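Type II restriction enzyme BsoBI (Geobacillus stearothermophilus, PDB 1DC1) cuts double-stranded DNA after the first C of the sequence 5'-CYCGRG-3', working as a magnesium-dependent homodimer of the PD-(D/E)XK nuclease class. Local coordinates at residues Ser13-Tyr24 with Ala282-Trp293; Asn210-Cys218 with Lys234-Lys242. One frame throughout, in Å; residues are numbered along the deposited sequence.

Contact 1: residues Ser13-Tyr24 with Ala282-Trp293. With nucleotides of chain B.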
loop_
_atom_site.group_PDB
_atom_site.type_symbol
_atom_site.label_atom_id
_atom_site.label_comp_id
_atom_site.label_asym_id
_atom_site.label_seq_id
_atom_site.Cartn_x
_atom_site.Cartn_y
_atom_site.Cartn_z
ATOM N N SER D 13 17.525 -12.135 -20.972
ATOM C CA SER D 13 16.171 -12.059 -21.520
ATOM C C SER D 13 15.257 -11.397 -20.487
ATOM O O SER D 13 15.596 -11.321 -19.302
ATOM C CB SER D 13 15.643 -13.463 -21.874
ATOM O OG SER D 13 15.524 -14.313 -20.726
ATOM N N VAL D 14 14.105 -10.913 -20.964
ATOM C CA VAL D 14 13.122 -10.237 -20.116
ATOM C C VAL D 14 12.769 -11.074 -18.932
ATOM O O VAL D 14 12.668 -10.566 -17.818
ATOM C CB VAL D 14 11.782 -9.981 -20.822
ATOM C CG1 VAL D 14 10.672 -9.652 -19.813
ATOM C CG2 VAL D 14 11.935 -8.832 -21.780
ATOM N N ASP D 15 12.574 -12.365 -19.144
ATOM C CA ASP D 15 12.148 -13.131 -17.995
ATOM C C ASP D 15 13.276 -13.551 -17.027
ATOM O O ASP D 15 13.024 -14.166 -15.994
ATOM C CB ASP D 15 11.158 -14.275 -18.412
ATOM C CG ASP D 15 9.623 -13.848 -18.302
ATOM O OD1 ASP D 15 9.281 -12.629 -18.312
ATOM O OD2 ASP D 15 8.757 -14.754 -18.194
ATOM N N ASP D 16 14.509 -13.135 -17.315
ATOM C CA ASP D 16 15.581 -13.360 -16.380
ATOM C C ASP D 16 15.231 -12.474 -15.151
ATOM O O ASP D 16 15.600 -12.758 -14.022
ATOM C CB ASP D 16 16.909 -12.927 -16.996
ATOM C CG ASP D 16 17.539 -14.021 -17.871
ATOM O OD1 ASP D 16 16.979 -15.126 -17.954
ATOM O OD2 ASP D 16 18.601 -13.790 -18.478
ATOM N N LEU D 17 14.478 -11.410 -15.376
ATOM C CA LEU D 17 14.080 -10.505 -14.299
ATOM C C LEU D 17 12.928 -11.016 -13.405
ATOM O O LEU D 17 12.759 -10.581 -12.281
ATOM C CB LEU D 17 13.634 -9.214 -14.924
ATOM C CG LEU D 17 14.534 -7.982 -14.980
ATOM C CD1 LEU D 17 15.766 -8.015 -14.000
ATOM C CD2 LEU D 17 14.861 -7.843 -16.447
ATOM N N LYS D 18 12.118 -11.923 -13.930
ATOM C CA LYS D 18 10.959 -12.453 -13.223
ATOM C C LYS D 18 11.265 -13.268 -11.940
ATOM O O LYS D 18 12.135 -14.145 -11.935
ATOM C CB LYS D 18 10.195 -13.332 -14.226
ATOM C CG LYS D 18 8.843 -12.907 -14.620
ATOM C CD LYS D 18 7.836 -13.700 -13.804
ATOM C CE LYS D 18 6.672 -14.116 -14.650
ATOM N NZ LYS D 18 5.479 -14.197 -13.773
ATOM N N THR D 19 10.525 -13.007 -10.857
ATOM C CA THR D 19 10.706 -13.760 -9.606
ATOM C C THR D 19 10.079 -15.134 -9.838
ATOM O O THR D 19 9.013 -15.252 -10.512
ATOM C CB THR D 19 9.967 -13.083 -8.419
ATOM O OG1 THR D 19 10.479 -11.763 -8.240
ATOM C CG2 THR D 19 10.161 -13.851 -7.166
ATOM N N THR D 20 10.717 -16.168 -9.295
ATOM C CA THR D 20 10.196 -17.510 -9.489
ATOM C C THR D 20 9.166 -17.862 -8.420
ATOM O O THR D 20 9.088 -17.205 -7.364
ATOM C CB THR D 20 11.304 -18.558 -9.412
ATOM O OG1 THR D 20 11.823 -18.567 -8.087
ATOM C CG2 THR D 20 12.441 -18.260 -10.392
ATOM N N TYR D 21 8.379 -18.907 -8.701
ATOM C CA TYR D 21 7.393 -19.384 -7.757
ATOM C C TYR D 21 8.064 -19.810 -6.419
ATOM O O TYR D 21 7.584 -19.468 -5.327
ATOM C CB TYR D 21 6.642 -20.537 -8.412
ATOM C CG TYR D 21 5.560 -21.023 -7.516
ATOM C CD1 TYR D 21 4.359 -20.338 -7.424
ATOM C CD2 TYR D 21 5.786 -22.080 -6.653
ATOM C CE1 TYR D 21 3.402 -20.687 -6.482
ATOM C CE2 TYR D 21 4.831 -22.444 -5.699
ATOM C CZ TYR D 21 3.652 -21.739 -5.625
ATOM O OH TYR D 21 2.731 -22.093 -4.673
ATOM N N GLU D 22 9.189 -20.514 -6.495
ATOM C CA GLU D 22 9.838 -20.926 -5.262
ATOM C C GLU D 22 10.375 -19.774 -4.417
ATOM O O GLU D 22 10.357 -19.853 -3.169
ATOM C CB GLU D 22 10.941 -21.931 -5.573
ATOM C CG GLU D 22 10.350 -23.318 -5.878
ATOM C CD GLU D 22 9.349 -23.837 -4.793
ATOM O OE1 GLU D 22 9.489 -23.491 -3.589
ATOM O OE2 GLU D 22 8.420 -24.599 -5.158
ATOM N N GLU D 23 10.827 -18.711 -5.087
ATOM C CA GLU D 23 11.334 -17.551 -4.395
ATOM C C GLU D 23 10.166 -16.835 -3.688
ATOM O O GLU D 23 10.310 -16.321 -2.585
ATOM C CB GLU D 23 12.049 -16.628 -5.381
ATOM C CG GLU D 23 13.585 -16.823 -5.405
ATOM C CD GLU D 23 14.183 -17.509 -4.123
ATOM O OE1 GLU D 23 14.353 -16.812 -3.093
ATOM O OE2 GLU D 23 14.481 -18.746 -4.148
ATOM N N TYR D 24 9.009 -16.801 -4.339
ATOM C CA TYR D 24 7.818 -16.193 -3.732
ATOM C C TYR D 24 7.405 -16.994 -2.466
ATOM O O TYR D 24 7.178 -16.405 -1.410
ATOM C CB TYR D 24 6.637 -16.142 -4.740
ATOM C CG TYR D 24 6.661 -14.936 -5.690
ATOM C CD1 TYR D 24 6.829 -13.625 -5.196
ATOM C CD2 TYR D 24 6.531 -15.096 -7.064
ATOM C CE1 TYR D 24 6.869 -12.505 -6.043
ATOM C CE2 TYR D 24 6.569 -13.952 -7.925
ATOM C CZ TYR D 24 6.738 -12.676 -7.396
ATOM O OH TYR D 24 6.761 -11.580 -8.201
ATOM N N ALA D 282 12.419 -7.399 -5.390
ATOM C CA ALA D 282 12.314 -8.826 -5.060
ATOM C C ALA D 282 11.079 -9.479 -5.751
ATOM O O ALA D 282 11.095 -10.678 -6.060
ATOM C CB ALA D 282 12.266 -9.020 -3.504
ATOM N N ALA D 283 10.023 -8.699 -5.993
ATOM C CA ALA D 283 8.802 -9.179 -6.660
ATOM C C ALA D 283 8.714 -8.531 -8.043
ATOM O O ALA D 283 8.357 -7.358 -8.179
ATOM C CB ALA D 283 7.589 -8.811 -5.838
ATOM N N ILE D 284 9.086 -9.276 -9.063
ATOM C CA ILE D 284 9.074 -8.764 -10.419
ATOM C C ILE D 284 8.247 -9.717 -11.283
ATOM O O ILE D 284 8.571 -10.881 -11.446
ATOM C CB ILE D 284 10.551 -8.587 -10.989
ATOM C CG1 ILE D 284 11.297 -7.529 -10.160
ATOM C CG2 ILE D 284 10.525 -8.100 -12.479
ATOM C CD1 ILE D 284 12.745 -7.177 -10.621
ATOM N N GLU D 285 7.149 -9.179 -11.799
ATOM C CA GLU D 285 6.196 -9.892 -12.641
ATOM C C GLU D 285 6.472 -9.700 -14.167
ATOM O O GLU D 285 7.243 -8.823 -14.554
ATOM C CB GLU D 285 4.778 -9.426 -12.211
ATOM C CG GLU D 285 4.464 -9.905 -10.764
ATOM C CD GLU D 285 4.383 -11.428 -10.722
ATOM O OE1 GLU D 285 3.379 -11.938 -11.219
ATOM O OE2 GLU D 285 5.311 -12.109 -10.259
ATOM N N HIS D 286 5.857 -10.501 -15.027
ATOM C CA HIS D 286 6.149 -10.393 -16.442
ATOM C C HIS D 286 5.955 -9.028 -17.128
ATOM O O HIS D 286 6.863 -8.523 -17.805
ATOM C CB HIS D 286 5.367 -11.419 -17.221
ATOM C CG HIS D 286 5.673 -11.334 -18.662
ATOM N ND1 HIS D 286 6.940 -11.584 -19.146
ATOM C CD2 HIS D 286 4.974 -10.815 -19.691
ATOM C CE1 HIS D 286 7.010 -11.223 -20.412
ATOM N NE2 HIS D 286 5.831 -10.750 -20.770
ATOM N N SER D 287 4.785 -8.413 -16.956
ATOM C CA SER D 287 4.508 -7.113 -17.589
ATOM C C SER D 287 5.518 -6.054 -17.215
ATOM O O SER D 287 6.110 -5.388 -18.118
ATOM C CB SER D 287 3.157 -6.584 -17.200
ATOM O OG SER D 287 2.949 -5.347 -17.828
ATOM N N MET D 288 5.704 -5.855 -15.903
ATOM C CA MET D 288 6.712 -4.890 -15.443
ATOM C C MET D 288 8.161 -5.272 -15.907
ATOM O O MET D 288 8.983 -4.388 -16.192
ATOM C CB MET D 288 6.630 -4.730 -13.923
ATOM C CG MET D 288 6.929 -5.971 -13.097
ATOM S SD MET D 288 6.843 -5.563 -11.356
ATOM C CE MET D 288 8.441 -4.892 -10.972
ATOM N N ALA D 289 8.468 -6.562 -15.994
ATOM C CA ALA D 289 9.775 -7.018 -16.462
ATOM C C ALA D 289 9.972 -6.533 -17.885
ATOM O O ALA D 289 11.070 -6.109 -18.238
ATOM C CB ALA D 289 9.898 -8.566 -16.412
ATOM N N GLU D 290 8.917 -6.582 -18.698
ATOM C CA GLU D 290 9.001 -6.113 -20.073
ATOM C C GLU D 290 9.315 -4.623 -20.093
ATOM O O GLU D 290 10.143 -4.154 -20.882
ATOM C CB GLU D 290 7.691 -6.356 -20.775
ATOM C CG GLU D 290 7.422 -7.824 -21.028
ATOM C CD GLU D 290 7.847 -8.261 -22.439
ATOM O OE1 GLU D 290 8.744 -7.616 -23.050
ATOM O OE2 GLU D 290 7.278 -9.256 -22.940
ATOM N N GLU D 291 8.661 -3.869 -19.226
ATOM C CA GLU D 291 8.906 -2.434 -19.196
ATOM C C GLU D 291 10.325 -2.097 -18.712
ATOM O O GLU D 291 10.957 -1.150 -19.220
ATOM C CB GLU D 291 7.876 -1.761 -18.294
ATOM C CG GLU D 291 6.533 -1.692 -18.945
ATOM C CD GLU D 291 5.518 -1.100 -18.030
ATOM O OE1 GLU D 291 5.799 -1.095 -16.814
ATOM O OE2 GLU D 291 4.442 -0.654 -18.512
ATOM N N ILE D 292 10.821 -2.833 -17.716
ATOM C CA ILE D 292 12.183 -2.602 -17.200
ATOM C C ILE D 292 13.182 -2.901 -18.316
ATOM O O ILE D 292 14.088 -2.119 -18.553
ATOM C CB ILE D 292 12.516 -3.492 -15.972
ATOM C CG1 ILE D 292 11.661 -3.044 -14.783
ATOM C CG2 ILE D 292 14.056 -3.421 -15.632
ATOM C CD1 ILE D 292 11.532 -4.072 -13.700
ATOM N N TRP D 293 12.992 -4.029 -18.999
ATOM C CA TRP D 293 13.849 -4.413 -20.106
ATOM C C TRP D 293 13.835 -3.339 -21.201
ATOM O O TRP D 293 14.891 -2.931 -21.705
ATOM C CB TRP D 293 13.374 -5.730 -20.643
ATOM C CG TRP D 293 14.154 -6.213 -21.762
ATOM C CD1 TRP D 293 13.900 -6.017 -23.077
ATOM C CD2 TRP D 293 15.319 -7.009 -21.686
ATOM N NE1 TRP D 293 14.836 -6.649 -23.839
ATOM C CE2 TRP D 293 15.728 -7.269 -23.011
ATOM C CE3 TRP D 293 16.070 -7.534 -20.623
ATOM C CZ2 TRP D 293 16.861 -8.036 -23.310
ATOM C CZ3 TRP D 293 17.190 -8.290 -20.908
ATOM C CH2 TRP D 293 17.579 -8.536 -22.244
ATOM P P DA B 4 -0.020 -7.292 -15.064
ATOM O OP1 DA B 4 0.132 -6.561 -16.343
ATOM O OP2 DA B 4 1.185 -7.789 -14.328
ATOM O "O5'" DA B 4 -0.876 -6.372 -14.071
ATOM C "C5'" DA B 4 -2.274 -6.118 -14.345
ATOM C "C4'" DA B 4 -2.980 -5.592 -13.120
ATOM O "O4'" DA B 4 -3.418 -6.639 -12.221
ATOM C "C3'" DA B 4 -2.151 -4.620 -12.301
ATOM O "O3'" DA B 4 -2.889 -3.466 -11.923
ATOM C "C2'" DA B 4 -1.942 -5.373 -11.000
ATOM C "C1'" DA B 4 -3.228 -6.175 -10.926
ATOM N N9 DA B 4 -3.214 -7.316 -10.021
ATOM C C8 DA B 4 -2.212 -8.182 -9.777
ATOM N N7 DA B 4 -2.461 -9.010 -8.796
ATOM C C5 DA B 4 -3.736 -8.668 -8.392
ATOM C C6 DA B 4 -4.554 -9.140 -7.359
ATOM N N6 DA B 4 -4.159 -10.070 -6.496
ATOM N N1 DA B 4 -5.790 -8.604 -7.234
ATOM C C2 DA B 4 -6.143 -7.646 -8.060
ATOM N N3 DA B 4 -5.452 -7.094 -9.052
ATOM C C4 DA B 4 -4.235 -7.664 -9.166
HETATM O O HOH W 1 3.479 -11.924 -14.083
#
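Two torsions set up the packing of Val14 against Trp293: the indole leaves its helix with CG opposite the backbone N (chi1 180°), and Val14 turns CG1 the same way (chi1 164°), which leaves CG2 to sit over one face of the indole. That methyl lies 3.7 Å from the centroid of the five-membered ring of Trp293, a CH-pi contact, while Val14 CG1 packs on Ala289 CB. Next along, Asp15 reaches His286 at the start of the helix. His286 ND1 donates to Asp15 OD1 over 2.7 Å; the oxygen lies in the imidazole plane and is met on its syn side, with carboxylate and ring planes 71° apart.

Lys18, bent at chi2 and chi3, runs past Ile284 O to the backbone N of His286, and a water joins Lys18 NZ, Glu285 OE1 and His286 N. Farther on, the chain is pinned by Thr19. Thr19 N donates to Ile284 O (2.9 Å). Thr19 OG1 donates to Ala282 O at 2.5 Å, from above the carbonyl plane, and also accepts from Ile284 N. Thr19 CG2 covers a face of the Tyr24 ring, whose OH gives its proton to Glu285 OE2 at 2.6 Å, on the anti side of that carboxylate.

Glu285 is the N-cap residue of helix 286-298, and Ser287 in its first turn approaches a phosphate oxygen of DA4 of chain B. Here an N-terminal segment is laced to the connection between strand 276-281 and helix 286-298, a strand-to-helix junction of the nuclease's mixed sheet.

Contact 2: residues Asn210-Cys218 with Lys234-Lys242; sequences NVDICLFNC and KYLLLGELK. With nucleotides of chain A.
Asp212 faces the strand of Glu240 and Leu241. Asp212 CB rests 3.5 Å from Gly239 O, and Asp212 CG lies 3.2 Å from Glu240 OE1. At the carboxylate the two oxygens part company: Asp212 OD2 uses its anti lone pair to accept from Leu241 N, a nearly straight bond of 2.7 Å (176°), and Asp212 OD1 lies 2.6 Å from OP1 of DT6 of chain A. Glu240 comes in at about a right angle, the carboxylate planes 85° apart. Glu240 OE1 accepts from Asp212 N, nearly along its own C-O axis, which fixes this oxygen 3.1 Å from Asp212 OD2; the two oxygens, both acceptors, do not bond each other. Lys242 NZ makes a long salt bridge to Asp212 OD2 and a weak hydrogen bond to that same OP1.

Behind this site runs an antiparallel ladder, with Ile213 and Gly239 a hydrogen-bonded pair, until Leu236 and Leu237 both face Leu215 in a classic beta bulge. Past the bulge Phe216 CE1 sits over one face of the Tyr235 ring, 3.4 Å from Tyr235 CE2, the ring planes at 50°.

With an alanine in place of Asp212, Leu241 N is likely to lose its acceptor, and Lys242 the distant carboxylate it bridges to. Asp212 with Glu240-Leu241-Lys242 matches the D…EXK pattern of the PD-(D/E)XK nucleases, consistent with the predicted magnesium site, the two carboxylates its likely ligands and Lys242 set by the phosphate.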
loop_
_atom_site.group_PDB
_atom_site.type_symbol
_atom_site.label_atom_id
_atom_site.label_comp_id
_atom_site.label_asym_id
_atom_site.label_seq_id
_atom_site.Cartn_x
_atom_site.Cartn_y
_atom_site.Cartn_z
ATOM N N ASN D 210 12.508 11.876 -1.550
ATOM C CA ASN D 210 13.430 10.934 -0.945
ATOM C C ASN D 210 13.770 9.886 -1.999
ATOM O O ASN D 210 12.937 9.593 -2.877
ATOM C CB ASN D 210 12.727 10.347 0.263
ATOM C CG ASN D 210 12.564 11.351 1.364
ATOM O OD1 ASN D 210 13.542 11.891 1.869
ATOM N ND2 ASN D 210 11.325 11.623 1.736
ATOM N N VAL D 211 14.985 9.344 -1.932
ATOM C CA VAL D 211 15.429 8.309 -2.866
ATOM C C VAL D 211 16.011 7.166 -2.051
ATOM O O VAL D 211 16.738 7.382 -1.093
ATOM C CB VAL D 211 16.486 8.850 -3.870
ATOM C CG1 VAL D 211 16.785 7.778 -4.880
ATOM C CG2 VAL D 211 15.909 10.106 -4.657
ATOM N N ASP D 212 15.688 5.942 -2.424
ATOM C CA ASP D 212 16.162 4.776 -1.654
ATOM C C ASP D 212 17.673 4.675 -1.609
ATOM O O ASP D 212 18.252 4.504 -0.533
ATOM C CB ASP D 212 15.635 3.464 -2.255
ATOM C CG ASP D 212 14.129 3.301 -2.100
ATOM O OD1 ASP D 212 13.492 3.933 -1.196
ATOM O OD2 ASP D 212 13.590 2.532 -2.912
ATOM N N ILE D 213 18.296 4.766 -2.794
ATOM C CA ILE D 213 19.752 4.592 -2.959
ATOM C C ILE D 213 20.349 5.773 -3.700
ATOM O O ILE D 213 19.845 6.142 -4.774
ATOM C CB ILE D 213 20.065 3.338 -3.811
ATOM C CG1 ILE D 213 19.440 2.101 -3.150
ATOM C CG2 ILE D 213 21.604 3.230 -4.094
ATOM C CD1 ILE D 213 19.413 0.925 -4.033
ATOM N N CYS D 214 21.435 6.324 -3.146
ATOM C CA CYS D 214 22.149 7.442 -3.740
ATOM C C CYS D 214 23.632 7.177 -3.697
ATOM O O CYS D 214 24.137 6.846 -2.636
ATOM C CB CYS D 214 21.844 8.722 -2.967
ATOM S SG CYS D 214 20.188 9.454 -3.290
ATOM N N LEU D 215 24.307 7.319 -4.838
ATOM C CA LEU D 215 25.756 7.132 -4.927
ATOM C C LEU D 215 26.341 8.460 -5.254
ATOM O O LEU D 215 25.990 9.048 -6.264
ATOM C CB LEU D 215 26.171 6.143 -6.018
ATOM C CG LEU D 215 27.680 5.751 -6.032
ATOM C CD1 LEU D 215 28.012 5.085 -4.724
ATOM C CD2 LEU D 215 28.025 4.778 -7.136
ATOM N N PHE D 216 27.254 8.930 -4.408
ATOM C CA PHE D 216 27.885 10.237 -4.591
ATOM C C PHE D 216 29.299 10.136 -5.032
ATOM O O PHE D 216 30.014 9.237 -4.614
ATOM C CB PHE D 216 27.934 11.028 -3.304
ATOM C CG PHE D 216 26.613 11.425 -2.820
ATOM C CD1 PHE D 216 26.004 12.583 -3.301
ATOM C CD2 PHE D 216 25.951 10.627 -1.894
ATOM C CE1 PHE D 216 24.744 12.943 -2.862
ATOM C CE2 PHE D 216 24.686 10.968 -1.440
ATOM C CZ PHE D 216 24.081 12.124 -1.919
ATOM N N ASN D 217 29.676 11.078 -5.883
ATOM C CA ASN D 217 31.033 11.208 -6.357
ATOM C C ASN D 217 31.664 12.127 -5.310
ATOM O O ASN D 217 31.601 13.350 -5.451
ATOM C CB ASN D 217 31.065 11.940 -7.685
ATOM C CG ASN D 217 32.391 12.558 -7.933
ATOM O OD1 ASN D 217 33.324 12.380 -7.138
ATOM N ND2 ASN D 217 32.515 13.281 -9.031
ATOM N N CYS D 218 32.274 11.570 -4.277
ATOM C CA CYS D 218 32.858 12.399 -3.235
ATOM C C CYS D 218 33.291 11.596 -1.999
ATOM O O CYS D 218 32.640 10.611 -1.604
ATOM C CB CYS D 218 31.845 13.478 -2.818
ATOM S SG CYS D 218 30.585 12.916 -1.640
ATOM N N LYS D 234 27.306 15.924 -8.157
ATOM C CA LYS D 234 27.912 14.897 -7.283
ATOM C C LYS D 234 27.142 13.609 -7.264
ATOM O O LYS D 234 27.631 12.621 -6.748
ATOM C CB LYS D 234 28.011 15.399 -5.844
ATOM C CG LYS D 234 28.987 16.523 -5.672
ATOM C CD LYS D 234 30.094 16.407 -6.692
ATOM C CE LYS D 234 31.387 17.076 -6.198
ATOM N NZ LYS D 234 32.371 17.234 -7.321
ATOM N N TYR D 235 25.915 13.639 -7.779
ATOM C CA TYR D 235 25.058 12.430 -7.844
ATOM C C TYR D 235 25.399 11.545 -9.044
ATOM O O TYR D 235 25.047 11.871 -10.203
ATOM C CB TYR D 235 23.584 12.812 -7.931
ATOM C CG TYR D 235 23.048 13.421 -6.662
ATOM C CD1 TYR D 235 23.146 14.796 -6.424
ATOM C CD2 TYR D 235 22.391 12.635 -5.718
ATOM C CE1 TYR D 235 22.596 15.349 -5.292
ATOM C CE2 TYR D 235 21.830 13.194 -4.561
ATOM C CZ TYR D 235 21.932 14.540 -4.352
ATOM O OH TYR D 235 21.388 15.087 -3.203
ATOM N N LEU D 236 26.095 10.442 -8.770
ATOM C CA LEU D 236 26.479 9.492 -9.833
ATOM C C LEU D 236 25.334 8.538 -10.168
ATOM O O LEU D 236 25.149 8.190 -11.320
ATOM C CB LEU D 236 27.677 8.613 -9.418
ATOM C CG LEU D 236 29.041 9.297 -9.264
ATOM C CD1 LEU D 236 30.050 8.341 -8.705
ATOM C CD2 LEU D 236 29.496 9.836 -10.628
ATOM N N LEU D 237 24.580 8.127 -9.154
ATOM C CA LEU D 237 23.503 7.179 -9.347
ATOM C C LEU D 237 22.391 7.376 -8.337
ATOM O O LEU D 237 22.665 7.745 -7.200
ATOM C CB LEU D 237 24.060 5.735 -9.236
ATOM C CG LEU D 237 23.123 4.502 -9.226
ATOM C CD1 LEU D 237 23.880 3.342 -9.802
ATOM C CD2 LEU D 237 22.621 4.175 -7.798
ATOM N N LEU D 238 21.139 7.152 -8.778
ATOM C CA LEU D 238 19.947 7.197 -7.914
ATOM C C LEU D 238 19.158 5.936 -8.243
ATOM O O LEU D 238 19.053 5.539 -9.399
ATOM C CB LEU D 238 19.119 8.459 -8.142
ATOM C CG LEU D 238 20.002 9.709 -7.939
ATOM C CD1 LEU D 238 20.276 10.368 -9.268
ATOM C CD2 LEU D 238 19.355 10.646 -7.014
ATOM N N GLY D 239 18.651 5.265 -7.216
ATOM C CA GLY D 239 17.936 4.044 -7.493
ATOM C C GLY D 239 16.841 3.753 -6.499
ATOM O O GLY D 239 16.850 4.274 -5.381
ATOM N N GLU D 240 15.895 2.930 -6.922
ATOM C CA GLU D 240 14.767 2.525 -6.091
ATOM C C GLU D 240 15.016 1.064 -5.758
ATOM O O GLU D 240 15.519 0.311 -6.579
ATOM C CB GLU D 240 13.438 2.673 -6.845
ATOM C CG GLU D 240 12.514 3.872 -6.461
ATOM C CD GLU D 240 13.227 5.132 -5.884
ATOM O OE1 GLU D 240 13.735 5.059 -4.740
ATOM O OE2 GLU D 240 13.258 6.207 -6.555
ATOM N N LEU D 241 14.677 0.663 -4.538
ATOM C CA LEU D 241 14.896 -0.718 -4.070
ATOM C C LEU D 241 13.612 -1.181 -3.412
ATOM O O LEU D 241 13.218 -0.599 -2.421
ATOM C CB LEU D 241 16.057 -0.750 -3.044
ATOM C CG LEU D 241 16.342 -1.989 -2.170
ATOM C CD1 LEU D 241 16.656 -3.190 -3.059
ATOM C CD2 LEU D 241 17.540 -1.723 -1.225
ATOM N N LYS D 242 12.959 -2.202 -3.982
ATOM C CA LYS D 242 11.689 -2.750 -3.460
ATOM C C LYS D 242 11.925 -4.157 -2.906
ATOM O O LYS D 242 12.263 -5.075 -3.657
ATOM C CB LYS D 242 10.657 -2.776 -4.570
ATOM C CG LYS D 242 10.736 -1.543 -5.456
ATOM C CD LYS D 242 9.578 -0.635 -5.270
ATOM C CE LYS D 242 9.521 -0.114 -3.894
ATOM N NZ LYS D 242 10.110 1.249 -3.891
ATOM P P DC A 5 8.910 10.370 -1.691
ATOM O OP1 DC A 5 9.765 11.570 -1.505
ATOM O OP2 DC A 5 8.558 9.939 -3.039
ATOM O "O5'" DC A 5 9.716 9.194 -0.995
ATOM C "C5'" DC A 5 9.175 7.882 -0.893
ATOM C "C4'" DC A 5 9.570 7.269 0.427
ATOM O "O4'" DC A 5 8.844 7.887 1.508
ATOM C "C3'" DC A 5 9.220 5.792 0.539
ATOM O "O3'" DC A 5 10.205 4.992 -0.073
ATOM C "C2'" DC A 5 9.138 5.577 2.031
ATOM C "C1'" DC A 5 8.514 6.893 2.470
ATOM N N1 DC A 5 7.042 6.863 2.659
ATOM C C2 DC A 5 6.550 6.205 3.807
ATOM O O2 DC A 5 7.376 5.611 4.560
ATOM N N3 DC A 5 5.209 6.224 4.058
ATOM C C4 DC A 5 4.374 6.861 3.215
ATOM N N4 DC A 5 3.079 6.886 3.519
ATOM C C5 DC A 5 4.845 7.514 2.033
ATOM C C6 DC A 5 6.174 7.475 1.790
ATOM P P DT A 6 9.823 3.550 -0.609
ATOM O OP1 DT A 6 11.059 3.066 -1.217
ATOM O OP2 DT A 6 8.527 3.503 -1.363
ATOM O "O5'" DT A 6 9.526 2.696 0.704
ATOM C "C5'" DT A 6 10.600 2.196 1.525
ATOM C "C4'" DT A 6 10.042 1.304 2.613
ATOM O "O4'" DT A 6 9.193 2.051 3.518
ATOM C "C3'" DT A 6 9.161 0.173 2.092
ATOM O "O3'" DT A 6 10.005 -0.917 1.728
ATOM C "C2'" DT A 6 8.307 -0.145 3.303
ATOM C "C1'" DT A 6 8.140 1.211 3.976
ATOM N N1 DT A 6 6.871 1.813 3.582
ATOM C C2 DT A 6 5.758 1.511 4.329
ATOM O O2 DT A 6 5.762 0.731 5.276
ATOM N N3 DT A 6 4.623 2.150 3.923
ATOM C C4 DT A 6 4.486 3.006 2.859
ATOM O O4 DT A 6 3.408 3.542 2.666
ATOM C C5 DT A 6 5.686 3.207 2.067
ATOM C C7 DT A 6 5.621 4.004 0.803
ATOM C C6 DT A 6 6.799 2.640 2.486
ATOM P P DC A 7 9.646 -1.861 0.499
ATOM O OP1 DC A 7 10.683 -2.903 0.398
ATOM O OP2 DC A 7 9.343 -1.001 -0.683
ATOM O "O5'" DC A 7 8.277 -2.538 0.918
ATOM C "C5'" DC A 7 8.191 -3.419 2.060
ATOM C "C4'" DC A 7 6.772 -3.920 2.222
ATOM O "O4'" DC A 7 5.832 -2.830 2.475
ATOM C "C3'" DC A 7 6.224 -4.711 1.025
ATOM O "O3'" DC A 7 5.479 -5.809 1.504
ATOM C "C2'" DC A 7 5.220 -3.763 0.410
ATOM C "C1'" DC A 7 4.719 -2.960 1.598
ATOM N N1 DC A 7 4.244 -1.621 1.200
ATOM C C2 DC A 7 2.941 -1.209 1.593
ATOM O O2 DC A 7 2.315 -1.883 2.448
ATOM N N3 DC A 7 2.411 -0.073 1.054
ATOM C C4 DC A 7 3.155 0.679 0.226
ATOM N N4 DC A 7 2.598 1.773 -0.302
ATOM C C5 DC A 7 4.520 0.332 -0.101
ATOM C C6 DC A 7 5.012 -0.806 0.401
HETATM O O HOH W 2 12.443 8.885 -5.346
#

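In the fold
From the N terminus, the chain passes through 13-24 into the long helix 21-53 and meets its partner for contact 1 only at 282-293, closing a loop of more than 250 residues. Contact 2 is nested inside that loop and is far more local: 210-218 and 234-242 are separated by just 15 residues, and they pair as neighbouring strands in the middle of the mixed sheet. The centres of the two contacts are about 23 Å apart, yet they meet where Ala282 N lies 2.9 Å from Lys242 O, probably hydrogen-bonded. Contact 1 thus fastens the N-terminal segment beside helix 286-298, and contact 2 pairs the two inner strands that carry the predicted metal site.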